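Local coordinates for transcriptional regulator (Bacillus halodurans, PDB 1Z4E), which adopts the GNAT fold and is probably an acyltransferase, transferring groups other than amino-acyl groups, although it carries the name of a transcriptional regulator, at residues L124-Q129 against R135-L140; A86-V91 against Q105-A110; G13-M18 against R44-I49; L78-S83 against C119-L124. All coordinates share one frame; numbering follows the deposited sequence.

Contact 1 (L124-Q129 against R135-L140); sequences LTTDKQ and RFYEQL
In the C-terminal part of the GNAT fold, where helix 133-140 packs on strand 119-127, Tyr-137 meets Leu-124 and Thr-126. Several GNAT relatives carry a tyrosine of the matching helix at the acyl-transfer site; whether Tyr-137 acts so here is not established. Its ring is gripped from both faces. CD1 of Leu-124 stands over one face, 3.6 Å from the ring centroid and 23° off the normal, a CH-pi contact displaced toward the phenol end, with Leu-124 CD1 3.3 Å from Tyr-137 CZ. Against the opposite face lies CD2 of the preceding Phe-136, over the centre and 3.4 Å above the plane. Thr-126 adds its methyl obliquely, CG2 being 3.3 Å from Tyr-137 CE2. The packing is tight; Leu-124 reaches the ring with CG between its backbone N and carbonyl carbon and with chi2 (143°) well off the staggered 180°. Were the tyrosine an alanine, the methyls of Leu-124 and Thr-126 would probably lose their platform, and a gap would open between helix and strand. Strand 119-127, bordered on one edge by strand 84-93, pairs antiparallel on the other with a strand of the second subunit, so the sheet crosses the interface. Beyond Thr-126 the chain leaves the strand in an Asx turn: Asp-127 OD1, through its anti lone pair, accepts from Gln-129 N at 2.7 Å, with an N-H...O angle of 156°.

Contact 2 (A86-V91 against Q105-A110); sequences ATIEGV and QLVCWA
Ile-88 and Val-91 of the strand meet Val-107 and Ala-110 of the helix through methyl groups alone. CD1 of Ile-88 reaches two of them, lying 4.0 Å from CB of Ala-110 and 4.1 Å from CG1 of Val-107. The second branch of Val-107 serves the other strand residue: its CG2 is 4.1 Å from CG1 of Val-91, and these two side chains cross at about a right angle. Ile-88 gets its tip to the helix by an extended outer chain, with CG1 beside the backbone N and chi2 at 178°. No hydrogen bond joins the segments, and the spacing is that of relaxed van der Waals packing.

Behind this first shell stands the backbone. Ile-88 and Val-91, three residues apart, both point toward the helix, where strict alternation would turn the second away; Gly-90 between them has positive phi (56°), consistent with the beta bulge known in this strand of GNAT proteins. The helix begins within a glycine-rich Q/R-x-x-G-x-G/A sequence, the family's signature for binding the acetyl-CoA pyrophosphate, so that the contact probably lies just behind the cofactor loop. The axes of the short segments run nearly antiparallel, at 155° and 10.6 Å apart. Strand 84-93, helix 102-116 and strand 119-127 form a beta-alpha-beta crossover; helix 133-140 adds Phe-136 and Leu-140 against Val-107, while Leu-70 of strand 65-76 touches both Val-91 and Leu-106.

Contact 3 (G13-M18 against R44-I49); sequences GDLEQM and RAFKEI
Phe-46 fits against Leu-15 and Met-18, joining helix 40-51 to helix 15-24, the first two helices of this GNAT fold. Both precede strand 55-62 in the chain, in the region that in many family members helps to shape the acceptor side of the active site. The phenyl group leaves its helix with CG opposite the backbone N (chi1 -176°), an orientation that carries the ring across to the neighbouring helix. There the adjacent CD1 and CE1 atoms of the ring take one partner each: Leu-15 CD1 is 4.1 Å from Phe-46 CD1, and Met-18 CE is likewise 4.1 Å from Phe-46 CE1. Each methyl approaches obliquely. Leu-15 and Met-18 are three residues apart, so both emerge on the same side of their helix, yet they reach the ring differently. The leucine slides past the phenylalanine in the opposite direction. The methionine crosses it at about a right angle, its chain straight at chi2 and then bent at chi3 (-68°), which turns the terminal methyl toward the ring. Leu-78 of the second subunit also packs on Leu-15 and Met-18, and Leu-57 of strand 55-62 touches Phe-46, so this apolar cluster is part of the dimer interface. Asp-14 forms a salt bridge to Arg-8 through OD2, while its carbonyl O accepts from Met-18 N at 2.9 Å.

Contact 4 (L78-S83 against C119-L124); sequences LTYQGS and CHLIQL
Ser-83 and His-120 bring the two backbones closest, their CA atoms 5.9 Å apart. Before Ser-83 the chain makes a left-handed helical turn: Tyr-80, Gln-81 and Gly-82 all have positive phi, and Gly-82 N bonds to Leu-78 O at 2.8 Å, Ser-83 N to Thr-79 O at 3.1 Å. The other segment turns a corner at His-120 and then runs extended through Leu-121. Ser-83 CB packs 3.8 Å from His-120 CB; the outer atoms of this pair are doubtfully placed. Clearer is the CH-pi contact beyond it. Leu-121 CD2 stands over one face of the Tyr-80 ring, 4.2 Å from its centroid and 18° off the normal, and the side chains cross at about a right angle. With chi1 at 75°, Leu-121 swings CD2 over the ring, nearest Tyr-80 CE2 at 4.0 Å. In the GNAT sheet the turn leads into strand 84-93, which runs parallel to strand 119-127, so the contact lies where these neighbours begin. The second subunit grips the turn: its Glu-32 accepts from the backbone N atoms of Tyr-80 and Gln-81, and Tyr-80 OH is hydrogen-bonded to NE2 of its His-152.

Contacts 1, 2 and 4 form one continuous block around neighbouring strands 84-93 and 119-127. Contacts 1 and 4 share Leu-124, though their centres lie 19 Å apart. Contact 2 is nested within the loop that contact 4 closes, and Ala-86 O to Gln-123 N, 2.8 Å, is a probable hydrogen bond between them. Contact 1, centred 12 Å from contact 2, touches it through Tyr-137 OH and Val-91 CG2, 3.3 Å apart. Acetyl-CoA, if bound as in GNAT relatives, would probably sit near these two. Contact 3 stands apart, about 8 Å from contact 2 at the nearest atoms, yet, like the others, it has residues that reach the second subunit.

Contact 1 (L124-Q129 against R135-L140)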
loop_
_atom_site.group_PDB
_atom_site.type_symbol
_atom_site.label_atom_id
_atom_site.label_comp_id
_atom_site.label_asym_id
_atom_site.label_seq_id
_atom_site.Cartn_x
_atom_site.Cartn_y
_atom_site.Cartn_z
ATOM N N LEU A 124 -5.102 -2.338 4.394
ATOM C CA LEU A 124 -5.859 -1.458 3.518
ATOM C C LEU A 124 -6.201 -0.195 4.289
ATOM O O LEU A 124 -6.074 -0.154 5.519
ATOM C CB LEU A 124 -7.159 -2.118 3.042
ATOM C CG LEU A 124 -8.296 -2.214 4.065
ATOM C CD1 LEU A 124 -9.623 -1.997 3.374
ATOM C CD2 LEU A 124 -8.257 -3.558 4.751
ATOM N N THR A 125 -6.628 0.828 3.555
ATOM C CA THR A 125 -7.025 2.103 4.140
ATOM C C THR A 125 -8.437 2.360 3.647
ATOM O O THR A 125 -8.732 2.141 2.475
ATOM C CB THR A 125 -6.119 3.273 3.680
ATOM O OG1 THR A 125 -5.945 3.229 2.258
ATOM C CG2 THR A 125 -4.762 3.189 4.348
ATOM N N THR A 126 -9.309 2.795 4.548
ATOM C CA THR A 126 -10.693 3.074 4.185
ATOM C C THR A 126 -10.997 4.515 4.539
ATOM O O THR A 126 -10.622 4.989 5.608
ATOM C CB THR A 126 -11.670 2.156 4.931
ATOM O OG1 THR A 126 -11.460 2.277 6.344
ATOM C CG2 THR A 126 -11.454 0.719 4.509
ATOM N N ASP A 127 -11.683 5.203 3.631
ATOM C CA ASP A 127 -12.015 6.608 3.825
ATOM C C ASP A 127 -12.873 6.820 5.060
ATOM O O ASP A 127 -13.887 6.152 5.239
ATOM C CB ASP A 127 -12.742 7.148 2.593
ATOM C CG ASP A 127 -12.708 8.661 2.523
ATOM O OD1 ASP A 127 -13.266 9.313 3.431
ATOM O OD2 ASP A 127 -12.111 9.187 1.564
ATOM N N LYS A 128 -12.459 7.757 5.907
ATOM C CA LYS A 128 -13.193 8.065 7.129
ATOM C C LYS A 128 -14.592 8.612 6.849
ATOM O O LYS A 128 -15.410 8.719 7.758
ATOM C CB LYS A 128 -12.404 9.065 7.982
ATOM C CG LYS A 128 -11.090 8.507 8.526
ATOM C CD LYS A 128 -10.354 9.529 9.383
ATOM C CE LYS A 128 -9.070 8.947 9.958
ATOM N NZ LYS A 128 -8.320 9.926 10.808
ATOM N N GLN A 129 -14.868 8.960 5.596
ATOM C CA GLN A 129 -16.187 9.479 5.248
ATOM C C GLN A 129 -17.197 8.361 5.011
ATOM O O GLN A 129 -18.389 8.620 4.843
ATOM C CB GLN A 129 -16.107 10.394 4.022
ATOM C CG GLN A 129 -15.394 11.707 4.304
ATOM C CD GLN A 129 -15.891 12.382 5.582
ATOM O OE1 GLN A 129 -17.080 12.689 5.721
ATOM N NE2 GLN A 129 -14.978 12.615 6.522
ATOM N N ARG A 135 -16.496 -0.563 10.514
ATOM C CA ARG A 135 -17.221 -1.659 11.152
ATOM C C ARG A 135 -17.109 -2.952 10.329
ATOM O O ARG A 135 -16.905 -4.038 10.874
ATOM C CB ARG A 135 -18.692 -1.261 11.303
ATOM C CG ARG A 135 -19.540 -2.247 12.069
ATOM C CD ARG A 135 -20.930 -1.674 12.351
ATOM N NE ARG A 135 -20.863 -0.279 12.781
ATOM C CZ ARG A 135 -21.158 0.756 11.999
ATOM N NH1 ARG A 135 -21.550 0.552 10.748
ATOM N NH2 ARG A 135 -21.050 1.996 12.461
ATOM N N PHE A 136 -17.266 -2.821 9.018
ATOM C CA PHE A 136 -17.179 -3.956 8.100
ATOM C C PHE A 136 -15.847 -4.694 8.243
ATOM O O PHE A 136 -15.806 -5.926 8.310
ATOM C CB PHE A 136 -17.317 -3.463 6.656
ATOM C CG PHE A 136 -17.026 -4.520 5.617
ATOM C CD1 PHE A 136 -17.977 -5.484 5.300
ATOM C CD2 PHE A 136 -15.798 -4.547 4.962
ATOM C CE1 PHE A 136 -17.708 -6.461 4.339
ATOM C CE2 PHE A 136 -15.520 -5.518 4.005
ATOM C CZ PHE A 136 -16.478 -6.477 3.691
ATOM N N TYR A 137 -14.758 -3.936 8.282
ATOM C CA TYR A 137 -13.433 -4.526 8.394
ATOM C C TYR A 137 -13.088 -5.047 9.786
ATOM O O TYR A 137 -12.381 -6.053 9.915
ATOM C CB TYR A 137 -12.387 -3.519 7.908
ATOM C CG TYR A 137 -12.460 -3.345 6.412
ATOM C CD1 TYR A 137 -12.045 -4.366 5.561
ATOM C CD2 TYR A 137 -13.022 -2.195 5.844
ATOM C CE1 TYR A 137 -12.188 -4.262 4.188
ATOM C CE2 TYR A 137 -13.171 -2.080 4.460
ATOM C CZ TYR A 137 -12.753 -3.123 3.641
ATOM O OH TYR A 137 -12.925 -3.051 2.280
ATOM N N GLU A 138 -13.583 -4.375 10.823
ATOM C CA GLU A 138 -13.329 -4.819 12.182
ATOM C C GLU A 138 -14.036 -6.155 12.382
ATOM O O GLU A 138 -13.527 -7.038 13.073
ATOM C CB GLU A 138 -13.827 -3.778 13.192
ATOM C CG GLU A 138 -12.953 -2.538 13.232
ATOM C CD GLU A 138 -13.453 -1.496 14.220
ATOM O OE1 GLU A 138 -14.682 -1.332 14.330
ATOM O OE2 GLU A 138 -12.615 -0.835 14.868
ATOM N N GLN A 139 -15.197 -6.308 11.748
ATOM C CA GLN A 139 -15.956 -7.549 11.843
ATOM C C GLN A 139 -15.180 -8.711 11.220
ATOM O O GLN A 139 -15.358 -9.862 11.616
ATOM C CB GLN A 139 -17.311 -7.392 11.144
ATOM C CG GLN A 139 -18.257 -6.431 11.851
ATOM C CD GLN A 139 -19.482 -6.116 11.019
ATOM O OE1 GLN A 139 -19.539 -6.429 9.825
ATOM N NE2 GLN A 139 -20.466 -5.490 11.638
ATOM N N LEU A 140 -14.328 -8.408 10.242
ATOM C CA LEU A 140 -13.518 -9.435 9.579
ATOM C C LEU A 140 -12.292 -9.794 10.426
ATOM O O LEU A 140 -11.685 -10.849 10.253
ATOM C CB LEU A 140 -13.070 -8.949 8.199
ATOM C CG LEU A 140 -14.145 -9.009 7.111
ATOM C CD1 LEU A 140 -13.678 -8.276 5.867
ATOM C CD2 LEU A 140 -14.458 -10.475 6.803
#

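Contact 2 (A86-V91 against Q105-A110)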
loop_
_atom_site.group_PDB
_atom_site.type_symbol
_atom_site.label_atom_id
_atom_site.label_comp_id
_atom_site.label_asym_id
_atom_site.label_seq_id
_atom_site.Cartn_x
_atom_site.Cartn_y
_atom_site.Cartn_z
ATOM N N ALA A 86 0.011 -8.060 1.721
ATOM C CA ALA A 86 -0.984 -7.922 0.672
ATOM C C ALA A 86 -1.763 -6.655 1.024
ATOM O O ALA A 86 -2.239 -6.515 2.154
ATOM C CB ALA A 86 -1.930 -9.122 0.658
ATOM N N THR A 87 -1.868 -5.733 0.071
ATOM C CA THR A 87 -2.622 -4.502 0.285
ATOM C C THR A 87 -3.856 -4.539 -0.611
ATOM O O THR A 87 -3.751 -4.705 -1.835
ATOM C CB THR A 87 -1.796 -3.241 -0.072
ATOM O OG1 THR A 87 -0.614 -3.201 0.730
ATOM C CG2 THR A 87 -2.606 -1.977 0.176
ATOM N N ILE A 88 -5.022 -4.407 0.011
ATOM C CA ILE A 88 -6.293 -4.394 -0.700
ATOM C C ILE A 88 -6.677 -2.942 -0.912
ATOM O O ILE A 88 -6.535 -2.123 -0.000
ATOM C CB ILE A 88 -7.393 -5.086 0.116
ATOM C CG1 ILE A 88 -7.088 -6.581 0.219
ATOM C CG2 ILE A 88 -8.754 -4.849 -0.532
ATOM C CD1 ILE A 88 -8.086 -7.348 1.059
ATOM N N GLU A 89 -7.173 -2.627 -2.106
ATOM C CA GLU A 89 -7.553 -1.257 -2.434
ATOM C C GLU A 89 -8.863 -1.175 -3.209
ATOM O O GLU A 89 -9.121 -1.984 -4.099
ATOM C CB GLU A 89 -6.439 -0.600 -3.258
ATOM C CG GLU A 89 -6.749 0.800 -3.779
ATOM C CD GLU A 89 -6.990 1.807 -2.664
ATOM O OE1 GLU A 89 -6.237 1.790 -1.671
ATOM O OE2 GLU A 89 -7.926 2.626 -2.791
ATOM N N GLY A 90 -9.688 -0.196 -2.846
ATOM C CA GLY A 90 -10.951 0.029 -3.526
ATOM C C GLY A 90 -11.923 -1.131 -3.611
ATOM O O GLY A 90 -12.287 -1.564 -4.703
ATOM N N VAL A 91 -12.342 -1.638 -2.459
ATOM C CA VAL A 91 -13.303 -2.724 -2.428
ATOM C C VAL A 91 -14.656 -2.069 -2.690
ATOM O O VAL A 91 -15.081 -1.192 -1.940
ATOM C CB VAL A 91 -13.329 -3.413 -1.051
ATOM C CG1 VAL A 91 -14.403 -4.497 -1.031
ATOM C CG2 VAL A 91 -11.967 -4.024 -0.756
ATOM N N GLN A 105 -17.362 -11.903 1.179
ATOM C CA GLN A 105 -16.840 -13.017 0.392
ATOM C C GLN A 105 -15.633 -12.591 -0.439
ATOM O O GLN A 105 -14.637 -13.302 -0.512
ATOM C CB GLN A 105 -17.908 -13.565 -0.557
ATOM C CG GLN A 105 -19.003 -14.351 0.120
ATOM C CD GLN A 105 -20.048 -14.829 -0.864
ATOM O OE1 GLN A 105 -19.763 -15.639 -1.743
ATOM N NE2 GLN A 105 -21.267 -14.319 -0.727
ATOM N N LEU A 106 -15.730 -11.426 -1.067
ATOM C CA LEU A 106 -14.645 -10.928 -1.901
ATOM C C LEU A 106 -13.362 -10.699 -1.094
ATOM O O LEU A 106 -12.274 -11.098 -1.515
ATOM C CB LEU A 106 -15.093 -9.633 -2.596
ATOM C CG LEU A 106 -14.260 -9.075 -3.746
ATOM C CD1 LEU A 106 -14.082 -10.132 -4.842
ATOM C CD2 LEU A 106 -14.967 -7.837 -4.299
ATOM N N VAL A 107 -13.483 -10.065 0.067
ATOM C CA VAL A 107 -12.313 -9.806 0.899
ATOM C C VAL A 107 -11.750 -11.107 1.487
ATOM O O VAL A 107 -10.536 -11.291 1.548
ATOM C CB VAL A 107 -12.650 -8.823 2.042
ATOM C CG1 VAL A 107 -11.457 -8.662 2.973
ATOM C CG2 VAL A 107 -13.050 -7.487 1.455
ATOM N N CYS A 108 -12.626 -12.009 1.919
ATOM C CA CYS A 108 -12.158 -13.281 2.467
ATOM C C CYS A 108 -11.391 -14.057 1.394
ATOM O O CYS A 108 -10.379 -14.696 1.678
ATOM C CB CYS A 108 -13.343 -14.106 2.977
ATOM S SG CYS A 108 -14.034 -13.473 4.535
ATOM N N TRP A 109 -11.871 -13.986 0.156
ATOM C CA TRP A 109 -11.223 -14.667 -0.963
ATOM C C TRP A 109 -9.826 -14.076 -1.161
ATOM O O TRP A 109 -8.837 -14.802 -1.326
ATOM C CB TRP A 109 -12.047 -14.466 -2.236
ATOM C CG TRP A 109 -11.636 -15.334 -3.386
ATOM C CD1 TRP A 109 -12.136 -16.565 -3.705
ATOM C CD2 TRP A 109 -10.665 -15.022 -4.391
ATOM N NE1 TRP A 109 -11.540 -17.034 -4.853
ATOM C CE2 TRP A 109 -10.635 -16.106 -5.293
ATOM C CE3 TRP A 109 -9.820 -13.929 -4.618
ATOM C CZ2 TRP A 109 -9.790 -16.130 -6.409
ATOM C CZ3 TRP A 109 -8.981 -13.952 -5.727
ATOM C CH2 TRP A 109 -8.975 -15.046 -6.608
ATOM N N ALA A 110 -9.751 -12.750 -1.139
ATOM C CA ALA A 110 -8.484 -12.044 -1.308
ATOM C C ALA A 110 -7.512 -12.387 -0.183
ATOM O O ALA A 110 -6.311 -12.524 -0.415
ATOM C CB ALA A 110 -8.727 -10.536 -1.351
#

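Contact 3 (G13-M18 against R44-I49)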
loop_
_atom_site.group_PDB
_atom_site.type_symbol
_atom_site.label_atom_id
_atom_site.label_comp_id
_atom_site.label_asym_id
_atom_site.label_seq_id
_atom_site.Cartn_x
_atom_site.Cartn_y
_atom_site.Cartn_z
ATOM N N GLY A 13 -13.051 -7.989 -20.549
ATOM C CA GLY A 13 -14.494 -7.999 -20.671
ATOM C C GLY A 13 -15.245 -7.427 -19.475
ATOM O O GLY A 13 -16.427 -7.098 -19.588
ATOM N N ASP A 14 -14.568 -7.303 -18.334
ATOM C CA ASP A 14 -15.196 -6.774 -17.121
ATOM C C ASP A 14 -14.923 -5.288 -16.929
ATOM O O ASP A 14 -15.564 -4.634 -16.097
ATOM C CB ASP A 14 -14.657 -7.494 -15.876
ATOM C CG ASP A 14 -14.746 -8.997 -15.978
ATOM O OD1 ASP A 14 -15.811 -9.502 -16.382
ATOM O OD2 ASP A 14 -13.753 -9.675 -15.638
ATOM N N LEU A 15 -13.969 -4.763 -17.689
ATOM C CA LEU A 15 -13.558 -3.371 -17.535
ATOM C C LEU A 15 -14.675 -2.346 -17.563
ATOM O O LEU A 15 -14.707 -1.449 -16.726
ATOM C CB LEU A 15 -12.503 -3.003 -18.580
ATOM C CG LEU A 15 -11.789 -1.669 -18.320
ATOM C CD1 LEU A 15 -11.163 -1.667 -16.924
ATOM C CD2 LEU A 15 -10.712 -1.456 -19.378
ATOM N N GLU A 16 -15.588 -2.471 -18.520
ATOM C CA GLU A 16 -16.691 -1.521 -18.628
ATOM C C GLU A 16 -17.523 -1.497 -17.344
ATOM O O GLU A 16 -17.848 -0.420 -16.816
ATOM C CB GLU A 16 -17.567 -1.872 -19.841
ATOM C CG GLU A 16 -18.684 -0.878 -20.149
ATOM C CD GLU A 16 -19.955 -1.160 -19.372
ATOM O OE1 GLU A 16 -20.307 -2.347 -19.234
ATOM O OE2 GLU A 16 -20.611 -0.200 -18.917
ATOM N N GLN A 17 -17.861 -2.676 -16.826
ATOM C CA GLN A 17 -18.647 -2.739 -15.602
ATOM C C GLN A 17 -17.856 -2.265 -14.388
ATOM O O GLN A 17 -18.417 -1.625 -13.505
ATOM C CB GLN A 17 -19.167 -4.161 -15.353
ATOM C CG GLN A 17 -20.224 -4.608 -16.344
ATOM C CD GLN A 17 -20.741 -5.998 -16.040
ATOM O OE1 GLN A 17 -21.393 -6.223 -15.017
ATOM N NE2 GLN A 17 -20.449 -6.943 -16.927
ATOM N N MET A 18 -16.562 -2.571 -14.333
ATOM C CA MET A 18 -15.756 -2.132 -13.191
ATOM C C MET A 18 -15.681 -0.602 -13.128
ATOM O O MET A 18 -15.856 -0.014 -12.058
ATOM C CB MET A 18 -14.337 -2.725 -13.252
ATOM C CG MET A 18 -14.262 -4.237 -12.950
ATOM S SD MET A 18 -12.550 -4.857 -12.661
ATOM C CE MET A 18 -11.855 -4.670 -14.270
ATOM N N ARG A 44 -4.896 1.840 -19.956
ATOM C CA ARG A 44 -3.459 1.775 -19.712
ATOM C C ARG A 44 -3.171 1.180 -18.338
ATOM O O ARG A 44 -2.230 0.405 -18.169
ATOM C CB ARG A 44 -2.841 3.173 -19.817
ATOM C CG ARG A 44 -2.734 3.653 -21.254
ATOM C CD ARG A 44 -2.403 5.134 -21.357
ATOM N NE ARG A 44 -2.372 5.564 -22.755
ATOM C CZ ARG A 44 -2.581 6.814 -23.157
ATOM N NH1 ARG A 44 -2.839 7.760 -22.266
ATOM N NH2 ARG A 44 -2.540 7.116 -24.450
ATOM N N ALA A 45 -3.982 1.554 -17.356
ATOM C CA ALA A 45 -3.811 1.046 -16.000
ATOM C C ALA A 45 -4.118 -0.449 -15.968
ATOM O O ALA A 45 -3.384 -1.224 -15.357
ATOM C CB ALA A 45 -4.730 1.801 -15.027
ATOM N N PHE A 46 -5.200 -0.852 -16.631
ATOM C CA PHE A 46 -5.581 -2.260 -16.664
ATOM C C PHE A 46 -4.461 -3.117 -17.228
ATOM O O PHE A 46 -4.153 -4.178 -16.686
ATOM C CB PHE A 46 -6.846 -2.486 -17.503
ATOM C CG PHE A 46 -7.328 -3.910 -17.478
ATOM C CD1 PHE A 46 -8.133 -4.368 -16.435
ATOM C CD2 PHE A 46 -6.913 -4.817 -18.455
ATOM C CE1 PHE A 46 -8.517 -5.711 -16.359
ATOM C CE2 PHE A 46 -7.290 -6.165 -18.387
ATOM C CZ PHE A 46 -8.092 -6.612 -17.337
ATOM N N LYS A 47 -3.858 -2.661 -18.324
ATOM C CA LYS A 47 -2.767 -3.395 -18.961
ATOM C C LYS A 47 -1.554 -3.538 -18.043
ATOM O O LYS A 47 -0.931 -4.600 -17.991
ATOM C CB LYS A 47 -2.347 -2.703 -20.264
ATOM C CG LYS A 47 -3.389 -2.767 -21.382
ATOM C CD LYS A 47 -2.855 -2.108 -22.658
ATOM C CE LYS A 47 -3.852 -2.189 -23.807
ATOM N NZ LYS A 47 -3.320 -1.525 -25.030
ATOM N N GLU A 48 -1.214 -2.469 -17.330
ATOM C CA GLU A 48 -0.072 -2.501 -16.416
ATOM C C GLU A 48 -0.334 -3.495 -15.286
ATOM O O GLU A 48 0.545 -4.271 -14.912
ATOM C CB GLU A 48 0.182 -1.109 -15.832
ATOM C CG GLU A 48 0.553 -0.063 -16.871
ATOM C CD GLU A 48 1.830 -0.410 -17.612
ATOM O OE1 GLU A 48 2.890 -0.516 -16.957
ATOM O OE2 GLU A 48 1.772 -0.581 -18.852
ATOM N N ILE A 49 -1.554 -3.475 -14.759
ATOM C CA ILE A 49 -1.945 -4.378 -13.683
ATOM C C ILE A 49 -1.898 -5.824 -14.176
ATOM O O ILE A 49 -1.363 -6.712 -13.503
ATOM C CB ILE A 49 -3.381 -4.046 -13.196
ATOM C CG1 ILE A 49 -3.383 -2.678 -12.500
ATOM C CG2 ILE A 49 -3.894 -5.140 -12.264
ATOM C CD1 ILE A 49 -4.776 -2.138 -12.178
#

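Contact 4 (L78-S83 against C119-L124)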
loop_
_atom_site.group_PDB
_atom_site.type_symbol
_atom_site.label_atom_id
_atom_site.label_comp_id
_atom_site.label_asym_id
_atom_site.label_seq_id
_atom_site.Cartn_x
_atom_site.Cartn_y
_atom_site.Cartn_z
ATOM N N LEU A 78 11.106 -5.219 4.141
ATOM C CA LEU A 78 12.147 -5.687 5.055
ATOM C C LEU A 78 11.552 -5.874 6.448
ATOM O O LEU A 78 12.042 -6.672 7.243
ATOM C CB LEU A 78 13.290 -4.671 5.154
ATOM C CG LEU A 78 14.205 -4.478 3.945
ATOM C CD1 LEU A 78 15.257 -3.427 4.287
ATOM C CD2 LEU A 78 14.868 -5.805 3.578
ATOM N N THR A 79 10.493 -5.129 6.742
ATOM C CA THR A 79 9.858 -5.200 8.053
ATOM C C THR A 79 9.210 -6.545 8.333
ATOM O O THR A 79 8.902 -7.307 7.406
ATOM C CB THR A 79 8.806 -4.088 8.216
ATOM O OG1 THR A 79 7.858 -4.170 7.148
ATOM C CG2 THR A 79 9.479 -2.721 8.192
ATOM N N TYR A 80 8.998 -6.822 9.620
ATOM C CA TYR A 80 8.422 -8.084 10.063
ATOM C C TYR A 80 9.294 -9.215 9.526
ATOM O O TYR A 80 8.798 -10.213 8.997
ATOM C CB TYR A 80 6.984 -8.215 9.556
ATOM C CG TYR A 80 6.011 -7.360 10.333
ATOM C CD1 TYR A 80 5.383 -7.853 11.478
ATOM C CD2 TYR A 80 5.747 -6.046 9.949
ATOM C CE1 TYR A 80 4.516 -7.057 12.219
ATOM C CE2 TYR A 80 4.883 -5.240 10.688
ATOM C CZ TYR A 80 4.272 -5.754 11.818
ATOM O OH TYR A 80 3.407 -4.970 12.543
ATOM N N GLN A 81 10.605 -9.033 9.664
ATOM C CA GLN A 81 11.585 -10.010 9.209
ATOM C C GLN A 81 11.396 -10.398 7.740
ATOM O O GLN A 81 11.249 -11.576 7.398
ATOM C CB GLN A 81 11.538 -11.247 10.113
ATOM C CG GLN A 81 11.865 -10.910 11.567
ATOM C CD GLN A 81 11.781 -12.105 12.498
ATOM O OE1 GLN A 81 12.448 -13.120 12.291
ATOM N NE2 GLN A 81 10.963 -11.985 13.540
ATOM N N GLY A 82 11.401 -9.383 6.881
ATOM C CA GLY A 82 11.258 -9.588 5.447
ATOM C C GLY A 82 9.960 -10.225 4.989
ATOM O O GLY A 82 9.961 -11.049 4.073
ATOM N N SER A 83 8.855 -9.831 5.610
ATOM C CA SER A 83 7.541 -10.378 5.284
ATOM C C SER A 83 6.867 -9.675 4.120
ATOM O O SER A 83 6.919 -8.455 4.011
ATOM C CB SER A 83 6.587 -10.263 6.484
ATOM O OG SER A 83 6.972 -11.080 7.568
ATOM N N CYS A 119 2.041 -14.147 2.202
ATOM C CA CYS A 119 1.998 -12.862 2.902
ATOM C C CYS A 119 1.753 -13.096 4.387
ATOM O O CYS A 119 1.009 -14.004 4.756
ATOM C CB CYS A 119 0.871 -11.992 2.341
ATOM S SG CYS A 119 1.132 -11.503 0.640
ATOM N N HIS A 120 2.368 -12.284 5.240
ATOM C CA HIS A 120 2.172 -12.451 6.671
ATOM C C HIS A 120 1.161 -11.471 7.252
ATOM O O HIS A 120 0.769 -11.575 8.415
ATOM C CB HIS A 120 3.510 -12.368 7.403
ATOM C CG HIS A 120 4.439 -13.491 7.059
ATOM N ND1 HIS A 120 3.985 -14.732 6.666
ATOM C CD2 HIS A 120 5.791 -13.568 7.056
ATOM C CE1 HIS A 120 5.017 -15.524 6.436
ATOM N NE2 HIS A 120 6.124 -14.842 6.665
ATOM N N LEU A 121 0.737 -10.512 6.445
ATOM C CA LEU A 121 -0.281 -9.580 6.898
ATOM C C LEU A 121 -1.000 -8.974 5.705
ATOM O O LEU A 121 -0.473 -8.930 4.590
ATOM C CB LEU A 121 0.317 -8.495 7.801
ATOM C CG LEU A 121 1.151 -7.327 7.292
ATOM C CD1 LEU A 121 0.267 -6.352 6.532
ATOM C CD2 LEU A 121 1.781 -6.619 8.487
ATOM N N ILE A 122 -2.234 -8.559 5.931
ATOM C CA ILE A 122 -3.000 -7.937 4.876
ATOM C C ILE A 122 -3.395 -6.576 5.433
ATOM O O ILE A 122 -3.627 -6.432 6.638
ATOM C CB ILE A 122 -4.216 -8.828 4.474
ATOM C CG1 ILE A 122 -4.970 -8.188 3.311
ATOM C CG2 ILE A 122 -5.112 -9.069 5.660
ATOM C CD1 ILE A 122 -5.827 -9.180 2.542
ATOM N N GLN A 123 -3.415 -5.567 4.569
ATOM C CA GLN A 123 -3.726 -4.211 4.995
ATOM C C GLN A 123 -4.508 -3.437 3.950
ATOM O O GLN A 123 -4.578 -3.831 2.779
ATOM C CB GLN A 123 -2.424 -3.462 5.287
ATOM C CG GLN A 123 -1.404 -3.603 4.156
ATOM C CD GLN A 123 -0.090 -2.877 4.426
ATOM O OE1 GLN A 123 0.352 -2.770 5.570
ATOM N NE2 GLN A 123 0.546 -2.396 3.364
ATOM N N LEU A 124 -5.102 -2.338 4.394
ATOM C CA LEU A 124 -5.859 -1.458 3.518
ATOM C C LEU A 124 -6.201 -0.195 4.289
ATOM O O LEU A 124 -6.074 -0.154 5.519
ATOM C CB LEU A 124 -7.159 -2.118 3.042
ATOM C CG LEU A 124 -8.296 -2.214 4.065
ATOM C CD1 LEU A 124 -9.623 -1.997 3.374
ATOM C CD2 LEU A 124 -8.257 -3.558 4.751
#